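Local coordinates for ribosomal RNA processing protein 6 (Trypanosoma brucei brucei, PDB 4NLC) that probably degrades and trims RNA from the 3' end, this chain being the exonuclease and HRDC core of an exosome-linked ribosomal RNA processing factor, at residues A204-V208 with R209-A213; L292-A295 with R296-N300; L227-Y230 with D231-Q235; P62-L66 with V67-L71. The protein carries 1 engineered substitution. All coordinates share one frame; numbering follows the deposited sequence.

Interaction 1 (A204-V208 with R209-A213); sequences ADWRV and RPIPA
A side chain folding back on the turn that precedes it makes the contact between Trp206, Val208 and Arg209, in the loop that leads from helix 185-193 to helix 213-224 of the exonuclease domain. One nitrogen of Arg209 does the gripping: NH1 donates to Trp206 O and to Val208 O, each at 2.8 Å, and sits above both carbonyl planes. The side chain can curl back this far because it bends at chi2 (-66°). Ile211 adds an apolar lid, its CD1 lying over one face of the guanidinium, while its CG2 approaches Trp206 CZ3 at 4.2 Å.

The turn itself is type I, running from Asp205 to Val208, and an Asx turn sits on it. Asp205 OD1 accepts from Arg207 N at 3.2 Å and also from Arg207 NE at 3.0 Å, while Arg207 NH2 reaches Asp205 OD2. This side-on salt bridge uses the syn lone pairs of both carboxylate oxygens. The peptide bond before Pro210 is cis, and Pro212 occupies the N-cap position of helix 213-224.

Arg209 NE makes a further salt bridge with Asp124, while Trp206 and Ile211 pack between strand 108-115 and helix 213-224.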
loop_
_atom_site.group_PDB
_atom_site.type_symbol
_atom_site.label_atom_id
_atom_site.label_comp_id
_atom_site.label_asym_id
_atom_site.label_seq_id
_atom_site.Cartn_x
_atom_site.Cartn_y
_atom_site.Cartn_z
ATOM N N ALA A 204 3.938 -10.352 7.591
ATOM C CA ALA A 204 4.768 -9.932 8.734
ATOM C C ALA A 204 4.513 -8.457 9.172
ATOM O O ALA A 204 3.796 -7.714 8.491
ATOM C CB ALA A 204 6.243 -10.133 8.408
ATOM N N ASP A 205 5.063 -8.068 10.341
ATOM C CA ASP A 205 4.961 -6.708 10.846
ATOM C C ASP A 205 6.189 -5.941 10.319
ATOM O O ASP A 205 7.315 -6.099 10.825
ATOM C CB ASP A 205 4.886 -6.679 12.379
ATOM C CG ASP A 205 4.483 -5.326 12.957
ATOM O OD1 ASP A 205 4.484 -4.327 12.201
ATOM O OD2 ASP A 205 4.117 -5.276 14.151
ATOM N N TRP A 206 5.965 -5.125 9.280
ATOM C CA TRP A 206 7.046 -4.385 8.628
ATOM C C TRP A 206 7.412 -3.083 9.354
ATOM O O TRP A 206 8.322 -2.384 8.926
ATOM C CB TRP A 206 6.737 -4.171 7.151
ATOM C CG TRP A 206 6.830 -5.447 6.391
ATOM C CD1 TRP A 206 5.800 -6.270 6.030
ATOM C CD2 TRP A 206 8.038 -6.109 5.982
ATOM N NE1 TRP A 206 6.292 -7.397 5.397
ATOM C CE2 TRP A 206 7.663 -7.332 5.373
ATOM C CE3 TRP A 206 9.405 -5.781 6.069
ATOM C CZ2 TRP A 206 8.602 -8.207 4.819
ATOM C CZ3 TRP A 206 10.336 -6.677 5.567
ATOM C CH2 TRP A 206 9.933 -7.865 4.935
ATOM N N ARG A 207 6.777 -2.819 10.503
ATOM C CA ARG A 207 7.111 -1.664 11.331
ATOM C C ARG A 207 8.316 -1.973 12.217
ATOM O O ARG A 207 8.878 -1.047 12.794
ATOM C CB ARG A 207 5.952 -1.351 12.284
ATOM C CG ARG A 207 4.643 -0.997 11.610
ATOM C CD ARG A 207 3.616 -0.713 12.679
ATOM N NE ARG A 207 3.364 -1.897 13.493
ATOM C CZ ARG A 207 2.798 -1.861 14.686
ATOM N NH1 ARG A 207 2.446 -0.701 15.223
ATOM N NH2 ARG A 207 2.592 -2.978 15.360
ATOM N N VAL A 208 8.661 -3.262 12.413
ATOM C CA VAL A 208 9.719 -3.619 13.361
ATOM C C VAL A 208 11.099 -3.175 12.890
ATOM O O VAL A 208 11.430 -3.239 11.702
ATOM C CB VAL A 208 9.721 -5.102 13.842
ATOM C CG1 VAL A 208 8.373 -5.478 14.468
ATOM C CG2 VAL A 208 10.099 -6.076 12.725
ATOM N N ARG A 209 11.868 -2.667 13.845
ATOM C CA ARG A 209 13.243 -2.235 13.656
ATOM C C ARG A 209 14.051 -2.750 14.853
ATOM O O ARG A 209 13.613 -2.597 15.992
ATOM C CB ARG A 209 13.364 -0.696 13.495
ATOM C CG ARG A 209 12.621 -0.095 12.286
ATOM C CD ARG A 209 13.204 -0.551 10.938
ATOM N NE ARG A 209 12.500 0.070 9.814
ATOM C CZ ARG A 209 11.483 -0.458 9.144
ATOM N NH1 ARG A 209 11.017 -1.657 9.463
ATOM N NH2 ARG A 209 10.923 0.210 8.149
ATOM N N PRO A 210 15.212 -3.394 14.632
ATOM C CA PRO A 210 15.845 -3.680 13.333
ATOM C C PRO A 210 15.063 -4.708 12.535
ATOM O O PRO A 210 14.271 -5.471 13.096
ATOM C CB PRO A 210 17.223 -4.228 13.737
ATOM C CG PRO A 210 16.999 -4.841 15.096
ATOM C CD PRO A 210 16.028 -3.906 15.756
ATOM N N ILE A 211 15.271 -4.722 11.219
ATOM C CA ILE A 211 14.615 -5.736 10.401
ATOM C C ILE A 211 15.487 -7.000 10.546
ATOM O O ILE A 211 16.697 -6.892 10.399
ATOM C CB ILE A 211 14.390 -5.275 8.938
ATOM C CG1 ILE A 211 13.513 -4.012 8.910
ATOM C CG2 ILE A 211 13.736 -6.388 8.095
ATOM C CD1 ILE A 211 13.760 -3.139 7.761
ATOM N N PRO A 212 14.928 -8.170 10.934
ATOM C CA PRO A 212 15.771 -9.370 11.061
ATOM C C PRO A 212 16.216 -9.860 9.686
ATOM O O PRO A 212 15.507 -9.647 8.700
ATOM C CB PRO A 212 14.853 -10.385 11.756
ATOM C CG PRO A 212 13.554 -9.680 12.032
ATOM C CD PRO A 212 13.502 -8.498 11.146
ATOM N N ALA A 213 17.383 -10.515 9.625
ATOM C CA ALA A 213 18.002 -11.048 8.406
ATOM C C ALA A 213 17.031 -11.754 7.416
ATOM O O ALA A 213 17.091 -11.496 6.213
ATOM C CB ALA A 213 19.150 -11.980 8.773
#

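Interaction 2 (L292-A295 with R296-N300); sequences LQVA and REIFN
Val294 and Ile298 carry the side-chain contact along this part of helix 289-309. They lie one turn apart, side by side and pointing the same way, with Val294 CG1 3.9 Å from Ile298 CG1. The valine places CG1 anti to its backbone nitrogen (chi1 171°), beside the carbonyl carbon, which carries that methyl group forward along the helix. Ile298 CG1 also rests against Val294 O at 3.3 Å, so the isoleucine packs on both the side chain and the backbone of the preceding turn. Ala295, smaller, follows this apolar side round toward Phe299, whose ring leads away from the helix.

The helix belongs to the HRDC domain, an all-helical module, and its apolar residues face neighbouring helices. Val294 and Ile298 both meet Ile325 of helix 319-328, and Ile298 also reaches Leu354 and Ile357 of helix 351-359. Phe299 packs on Tyr276 and Ala279 of helix 275-280.

Backbone hydrogen bonds tie the two turns together in regular alpha-helical fashion: Arg296 N to Leu292 O at 3.2 Å, Glu297 N to Gln293 O at 3.1 Å, Ile298 N to Val294 O at 3.0 Å and Phe299 N to Ala295 O at 3.1 Å.

Among the polar side chains, Glu297 sets CG beside its own nitrogen (chi1 -64°), 3.3 Å from Gln293 O; the chain then bends at chi2. Arg296 instead runs extended from CG to NE, and its NH2 forms a salt bridge with Asp273.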
loop_
_atom_site.group_PDB
_atom_site.type_symbol
_atom_site.label_atom_id
_atom_site.label_comp_id
_atom_site.label_asym_id
_atom_site.label_seq_id
_atom_site.Cartn_x
_atom_site.Cartn_y
_atom_site.Cartn_z
ATOM N N LEU A 292 -30.578 -3.983 14.897
ATOM C CA LEU A 292 -30.068 -3.453 13.637
ATOM C C LEU A 292 -29.579 -2.020 13.836
ATOM O O LEU A 292 -28.545 -1.647 13.281
ATOM C CB LEU A 292 -31.136 -3.525 12.525
ATOM C CG LEU A 292 -31.423 -4.917 11.942
ATOM C CD1 LEU A 292 -32.660 -4.902 11.050
ATOM C CD2 LEU A 292 -30.221 -5.476 11.192
ATOM N N GLN A 293 -30.318 -1.223 14.630
ATOM C CA GLN A 293 -29.953 0.166 14.956
ATOM C C GLN A 293 -28.644 0.167 15.745
ATOM O O GLN A 293 -27.755 0.977 15.456
ATOM C CB GLN A 293 -31.085 0.865 15.738
ATOM C CG GLN A 293 -30.799 2.309 16.160
ATOM C CD GLN A 293 -31.867 2.871 17.083
ATOM O OE1 GLN A 293 -33.075 2.665 16.899
ATOM N NE2 GLN A 293 -31.447 3.630 18.076
ATOM N N VAL A 294 -28.524 -0.758 16.717
ATOM C CA VAL A 294 -27.321 -0.923 17.529
ATOM C C VAL A 294 -26.135 -1.375 16.654
ATOM O O VAL A 294 -25.046 -0.838 16.814
ATOM C CB VAL A 294 -27.537 -1.814 18.784
ATOM C CG1 VAL A 294 -26.210 -2.137 19.476
ATOM C CG2 VAL A 294 -28.469 -1.121 19.765
ATOM N N ALA A 295 -26.353 -2.309 15.717
ATOM C CA ALA A 295 -25.289 -2.761 14.799
ATOM C C ALA A 295 -24.672 -1.569 14.046
ATOM O O ALA A 295 -23.461 -1.417 14.061
ATOM C CB ALA A 295 -25.836 -3.782 13.797
ATOM N N ARG A 296 -25.526 -0.696 13.464
ATOM C CA ARG A 296 -25.142 0.468 12.675
ATOM C C ARG A 296 -24.389 1.511 13.482
ATOM O O ARG A 296 -23.335 1.988 13.032
ATOM C CB ARG A 296 -26.378 1.077 11.991
ATOM C CG ARG A 296 -26.110 2.390 11.225
ATOM C CD ARG A 296 -27.357 2.907 10.527
ATOM N NE ARG A 296 -27.183 4.281 10.048
ATOM C CZ ARG A 296 -28.027 4.899 9.225
ATOM N NH1 ARG A 296 -29.105 4.269 8.769
ATOM N NH2 ARG A 296 -27.792 6.148 8.837
ATOM N N GLU A 297 -24.929 1.870 14.663
ATOM C CA GLU A 297 -24.351 2.884 15.554
ATOM C C GLU A 297 -23.008 2.442 16.153
ATOM O O GLU A 297 -22.103 3.264 16.227
ATOM C CB GLU A 297 -25.344 3.332 16.636
ATOM C CG GLU A 297 -26.602 4.029 16.132
ATOM C CD GLU A 297 -26.422 5.413 15.541
ATOM O OE1 GLU A 297 -25.749 6.256 16.178
ATOM O OE2 GLU A 297 -26.984 5.666 14.450
ATOM N N ILE A 298 -22.871 1.157 16.565
ATOM C CA ILE A 298 -21.593 0.630 17.068
ATOM C C ILE A 298 -20.544 0.670 15.924
ATOM O O ILE A 298 -19.415 1.102 16.139
ATOM C CB ILE A 298 -21.709 -0.795 17.673
ATOM C CG1 ILE A 298 -22.571 -0.820 18.985
ATOM C CG2 ILE A 298 -20.311 -1.431 17.886
ATOM C CD1 ILE A 298 -21.974 -0.080 20.261
ATOM N N PHE A 299 -20.950 0.263 14.714
ATOM C CA PHE A 299 -20.080 0.269 13.553
ATOM C C PHE A 299 -19.632 1.688 13.200
ATOM O O PHE A 299 -18.463 1.894 12.889
ATOM C CB PHE A 299 -20.730 -0.453 12.350
ATOM C CG PHE A 299 -19.733 -0.706 11.237
ATOM C CD1 PHE A 299 -19.449 0.280 10.292
ATOM C CD2 PHE A 299 -19.019 -1.896 11.181
ATOM C CE1 PHE A 299 -18.487 0.063 9.294
ATOM C CE2 PHE A 299 -18.079 -2.119 10.168
ATOM C CZ PHE A 299 -17.813 -1.136 9.237
ATOM N N ASN A 300 -20.547 2.661 13.257
ATOM C CA ASN A 300 -20.212 4.057 12.949
ATOM C C ASN A 300 -19.346 4.665 14.015
ATOM O O ASN A 300 -18.432 5.411 13.679
ATOM C CB ASN A 300 -21.452 4.891 12.647
ATOM C CG ASN A 300 -22.024 4.518 11.313
ATOM O OD1 ASN A 300 -21.429 3.742 10.558
ATOM N ND2 ASN A 300 -23.176 5.055 10.985
#

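Interaction 3 (L227-Y230 with D231-Q235); sequences LYVY and DRLKQ
The hydroxyl of Tyr228 accepts a hydrogen bond from Arg232 NH1 at 2.9 Å, with the oxygen lying at the edge of the guanidinium and near its plane. The pair spans one turn of helix 226-238 in the exonuclease domain, which has the RNase H-like fold. Both side chains point the same way. Arg232 CG, beside the backbone nitrogen (chi1 -69°), lies over one face of the tyrosine ring in a CH-pi contact, 3.9 Å from the centroid of Tyr228; bends at chi2 and chi3 then bring NH1 back to the hydroxyl, and the guanidinium stands steeply to the ring (79°). The ring is thus held by a methylene over its face and an N-H at its end.

Tyr230 and Lys234 repeat the CH-pi theme on another side of the helix. The aliphatic chain of the lysine passes over the ring, and the two polar ends meet at Gln54 OE1, through a hydrogen bond between it and Tyr230 OH and a weak one from Lys234 NZ. Asp231, largely buried, is satisfied by a salt bridge from Arg117 and by Thr61 N.

Val229 and Leu233 form the apolar ridge that faces helices 172-178 and 185-193. Beneath it the backbone bond from Leu233 N to Val229 O is 2.9 Å long. Closest of the Lys234 side-chain contacts is CD, 3.3 Å from Tyr230 CZ.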
loop_
_atom_site.group_PDB
_atom_site.type_symbol
_atom_site.label_atom_id
_atom_site.label_comp_id
_atom_site.label_asym_id
_atom_site.label_seq_id
_atom_site.Cartn_x
_atom_site.Cartn_y
_atom_site.Cartn_z
ATOM N N LEU A 227 13.920 -7.412 -12.794
ATOM C CA LEU A 227 14.377 -6.889 -14.093
ATOM C C LEU A 227 14.620 -7.989 -15.117
ATOM O O LEU A 227 14.379 -7.757 -16.287
ATOM C CB LEU A 227 15.581 -5.963 -13.971
ATOM C CG LEU A 227 15.345 -4.660 -13.215
ATOM C CD1 LEU A 227 16.656 -3.935 -13.010
ATOM C CD2 LEU A 227 14.308 -3.794 -13.900
ATOM N N TYR A 228 15.037 -9.193 -14.682
ATOM C CA TYR A 228 15.195 -10.347 -15.596
ATOM C C TYR A 228 13.824 -10.774 -16.075
ATOM O O TYR A 228 13.664 -11.050 -17.255
ATOM C CB TYR A 228 15.903 -11.532 -14.928
ATOM C CG TYR A 228 15.961 -12.788 -15.789
ATOM C CD1 TYR A 228 16.829 -12.874 -16.877
ATOM C CD2 TYR A 228 15.172 -13.897 -15.496
ATOM C CE1 TYR A 228 16.910 -14.031 -17.654
ATOM C CE2 TYR A 228 15.234 -15.058 -16.276
ATOM C CZ TYR A 228 16.112 -15.121 -17.348
ATOM O OH TYR A 228 16.199 -16.263 -18.103
ATOM N N VAL A 229 12.844 -10.841 -15.153
ATOM C CA VAL A 229 11.439 -11.200 -15.426
ATOM C C VAL A 229 10.899 -10.215 -16.462
ATOM O O VAL A 229 10.297 -10.623 -17.457
ATOM C CB VAL A 229 10.602 -11.234 -14.104
ATOM C CG1 VAL A 229 9.098 -11.146 -14.367
ATOM C CG2 VAL A 229 10.933 -12.487 -13.290
ATOM N N TYR A 230 11.185 -8.922 -16.251
ATOM C CA TYR A 230 10.811 -7.831 -17.150
ATOM C C TYR A 230 11.337 -8.104 -18.594
ATOM O O TYR A 230 10.562 -8.048 -19.542
ATOM C CB TYR A 230 11.353 -6.490 -16.586
ATOM C CG TYR A 230 11.280 -5.321 -17.542
ATOM C CD1 TYR A 230 10.049 -4.833 -17.987
ATOM C CD2 TYR A 230 12.430 -4.640 -17.931
ATOM C CE1 TYR A 230 9.967 -3.712 -18.814
ATOM C CE2 TYR A 230 12.362 -3.512 -18.756
ATOM C CZ TYR A 230 11.126 -3.056 -19.200
ATOM O OH TYR A 230 11.039 -1.989 -20.058
ATOM N N ASP A 231 12.636 -8.437 -18.733
ATOM C CA ASP A 231 13.286 -8.762 -20.013
ATOM C C ASP A 231 12.586 -9.964 -20.698
ATOM O O ASP A 231 12.232 -9.884 -21.870
ATOM C CB ASP A 231 14.773 -9.095 -19.791
ATOM C CG ASP A 231 15.686 -7.963 -19.380
ATOM O OD1 ASP A 231 15.272 -6.794 -19.487
ATOM O OD2 ASP A 231 16.833 -8.244 -18.996
ATOM N N ARG A 232 12.323 -11.032 -19.939
ATOM C CA ARG A 232 11.642 -12.234 -20.438
ATOM C C ARG A 232 10.187 -11.986 -20.892
ATOM O O ARG A 232 9.774 -12.501 -21.941
ATOM C CB ARG A 232 11.725 -13.358 -19.399
ATOM C CG ARG A 232 13.152 -13.935 -19.206
ATOM C CD ARG A 232 13.661 -14.819 -20.344
ATOM N NE ARG A 232 12.785 -15.969 -20.610
ATOM C CZ ARG A 232 12.816 -17.125 -19.952
ATOM N NH1 ARG A 232 13.699 -17.322 -18.976
ATOM N NH2 ARG A 232 11.966 -18.093 -20.264
ATOM N N LEU A 233 9.420 -11.170 -20.123
ATOM C CA LEU A 233 8.038 -10.815 -20.496
ATOM C C LEU A 233 8.004 -9.921 -21.740
ATOM O O LEU A 233 7.111 -10.076 -22.570
ATOM C CB LEU A 233 7.290 -10.168 -19.334
ATOM C CG LEU A 233 6.995 -11.092 -18.155
ATOM C CD1 LEU A 233 6.483 -10.299 -16.963
ATOM C CD2 LEU A 233 6.015 -12.168 -18.545
ATOM N N LYS A 234 8.998 -9.010 -21.882
ATOM C CA LYS A 234 9.135 -8.153 -23.073
ATOM C C LYS A 234 9.285 -8.995 -24.327
ATOM O O LYS A 234 8.598 -8.727 -25.305
ATOM C CB LYS A 234 10.345 -7.206 -22.959
ATOM C CG LYS A 234 10.008 -5.906 -22.258
ATOM C CD LYS A 234 11.238 -5.118 -21.833
ATOM C CE LYS A 234 12.210 -4.756 -22.924
ATOM N NZ LYS A 234 13.099 -3.628 -22.521
ATOM N N GLN A 235 10.142 -10.031 -24.287
ATOM C CA GLN A 235 10.359 -10.944 -25.432
ATOM C C GLN A 235 9.087 -11.715 -25.788
ATOM O O GLN A 235 8.767 -11.824 -26.962
ATOM C CB GLN A 235 11.515 -11.915 -25.171
ATOM C CG GLN A 235 12.839 -11.210 -24.916
ATOM C CD GLN A 235 13.910 -12.150 -24.429
ATOM O OE1 GLN A 235 13.648 -13.184 -23.813
ATOM N NE2 GLN A 235 15.149 -11.782 -24.655
#

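Interaction 4 (P62-L66 with V67-L71); sequences PYLSL and VTCPL
Ser65 and Val67 meet through a side-chain to backbone hydrogen bond, Val67 N donating to Ser65 OG at 3.0 Å. The serine can accept it because OG is anti to its own nitrogen (chi1 164°) and so leans over the chain that follows. Ser65 OG also touches Val67 CB, 3.4 Å away. Val67 turns its CG2 along the same hydroxyl, at 3.7 Å from Ser65 OG. Thr68 comes near as well, its OG1 lying 3.8 Å from Ser65 CB.

Cys69 points back toward the start of the turn. Its SG, likewise swung anti to the nitrogen (chi1 176°), lies 4.0 Å from Leu64 CD1, so that the two side chains touch loosely across the turn. The backbone adds one weak bond, from Cys69 N to Ser65 O. A water donates to Leu66 O at 2.7 Å and to Cys69 O at 3.0 Å, bridging two carbonyls on the turn.

Outside the loop, Leu64 O accepts from His224 NE2, and Leu66 packs on Gln221 and His224 of helix 213-224. The serine bond to the nitrogen two residues on is that of an ST turn, here in the loop leading into edge strand 71-74 of the mixed sheet.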
loop_
_atom_site.group_PDB
_atom_site.type_symbol
_atom_site.label_atom_id
_atom_site.label_comp_id
_atom_site.label_asym_id
_atom_site.label_seq_id
_atom_site.Cartn_x
_atom_site.Cartn_y
_atom_site.Cartn_z
ATOM N N PRO A 62 20.603 -11.503 -17.014
ATOM C CA PRO A 62 20.183 -12.343 -15.885
ATOM C C PRO A 62 20.451 -11.710 -14.533
ATOM O O PRO A 62 21.332 -10.863 -14.396
ATOM C CB PRO A 62 20.925 -13.674 -16.097
ATOM C CG PRO A 62 21.595 -13.558 -17.443
ATOM C CD PRO A 62 21.764 -12.090 -17.711
ATOM N N TYR A 63 19.630 -12.083 -13.558
ATOM C CA TYR A 63 19.714 -11.648 -12.174
ATOM C C TYR A 63 21.082 -12.052 -11.617
ATOM O O TYR A 63 21.689 -13.024 -12.071
ATOM C CB TYR A 63 18.577 -12.289 -11.354
ATOM C CG TYR A 63 18.527 -13.804 -11.434
ATOM C CD1 TYR A 63 17.885 -14.446 -12.490
ATOM C CD2 TYR A 63 19.120 -14.595 -10.453
ATOM C CE1 TYR A 63 17.869 -15.837 -12.589
ATOM C CE2 TYR A 63 19.107 -15.987 -10.542
ATOM C CZ TYR A 63 18.457 -16.605 -11.600
ATOM O OH TYR A 63 18.393 -17.979 -11.682
ATOM N N LEU A 64 21.560 -11.309 -10.647
ATOM C CA LEU A 64 22.867 -11.559 -10.049
ATOM C C LEU A 64 22.774 -12.647 -8.980
ATOM O O LEU A 64 21.677 -13.095 -8.637
ATOM C CB LEU A 64 23.405 -10.248 -9.438
ATOM C CG LEU A 64 23.547 -9.031 -10.360
ATOM C CD1 LEU A 64 24.338 -7.948 -9.667
ATOM C CD2 LEU A 64 24.251 -9.395 -11.669
ATOM N N SER A 65 23.921 -13.102 -8.483
ATOM C CA SER A 65 23.924 -14.078 -7.408
ATOM C C SER A 65 23.556 -13.350 -6.129
ATOM O O SER A 65 24.081 -12.250 -5.869
ATOM C CB SER A 65 25.312 -14.678 -7.235
ATOM O OG SER A 65 25.390 -15.330 -5.981
ATOM N N LEU A 66 22.729 -13.988 -5.297
ATOM C CA LEU A 66 22.387 -13.425 -3.983
ATOM C C LEU A 66 23.604 -13.477 -3.027
ATOM O O LEU A 66 23.659 -12.718 -2.066
ATOM C CB LEU A 66 21.180 -14.147 -3.363
ATOM C CG LEU A 66 19.812 -13.838 -3.958
ATOM C CD1 LEU A 66 18.764 -14.768 -3.377
ATOM C CD2 LEU A 66 19.412 -12.382 -3.733
ATOM N N VAL A 67 24.593 -14.328 -3.323
ATOM C CA VAL A 67 25.802 -14.466 -2.496
ATOM C C VAL A 67 26.696 -13.216 -2.618
ATOM O O VAL A 67 27.118 -12.667 -1.598
ATOM C CB VAL A 67 26.587 -15.781 -2.821
ATOM C CG1 VAL A 67 27.845 -15.918 -1.968
ATOM C CG2 VAL A 67 25.707 -17.016 -2.661
ATOM N N THR A 68 26.960 -12.755 -3.857
ATOM C CA THR A 68 27.884 -11.647 -4.109
ATOM C C THR A 68 27.231 -10.327 -4.587
ATOM O O THR A 68 27.947 -9.353 -4.835
ATOM C CB THR A 68 28.961 -12.111 -5.075
ATOM O OG1 THR A 68 28.342 -12.660 -6.236
ATOM C CG2 THR A 68 29.891 -13.143 -4.455
ATOM N N CYS A 69 25.889 -10.280 -4.692
ATOM C CA CYS A 69 25.182 -9.074 -5.139
ATOM C C CYS A 69 25.240 -8.046 -4.027
ATOM O O CYS A 69 24.849 -8.379 -2.898
ATOM C CB CYS A 69 23.734 -9.382 -5.526
ATOM S SG CYS A 69 22.768 -7.919 -5.992
ATOM N N PRO A 70 25.673 -6.793 -4.313
ATOM C CA PRO A 70 25.690 -5.780 -3.248
ATOM C C PRO A 70 24.268 -5.457 -2.823
ATOM O O PRO A 70 23.346 -5.394 -3.655
ATOM C CB PRO A 70 26.387 -4.572 -3.891
ATOM C CG PRO A 70 27.009 -5.076 -5.139
ATOM C CD PRO A 70 26.164 -6.229 -5.586
ATOM N N LEU A 71 24.080 -5.370 -1.508
ATOM C CA LEU A 71 22.811 -4.991 -0.886
ATOM C C LEU A 71 23.102 -3.833 0.065
ATOM O O LEU A 71 23.976 -3.956 0.933
ATOM C CB LEU A 71 22.179 -6.176 -0.135
ATOM C CG LEU A 71 20.948 -5.872 0.757
ATOM C CD1 LEU A 71 19.763 -5.284 -0.048
ATOM C CD2 LEU A 71 20.518 -7.116 1.519
HETATM O O HOH W 1 22.732 -10.197 -1.675
#

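Along the chain the order is interaction 4, then 1, 3 and 2. Interactions 1 and 3 lie in the exonuclease domain, about 30 Å apart between centres, and interaction 4 leads into its edge strand 71-74. Helix 213-224 links them: the loop of interaction 1 leads into it, interaction 4 packs on it, and helix 226-238 with interaction 3 follows. Interactions 3 and 4 touch directly, Tyr228 CD1 lying 3.5 Å from Pro62 CA, so the lead-in to the sheet packs against helix 226-238. Interaction 2 stands apart in the HRDC domain, its centre about 51 Å from that of interaction 3, reflecting the two-lobed build of the core.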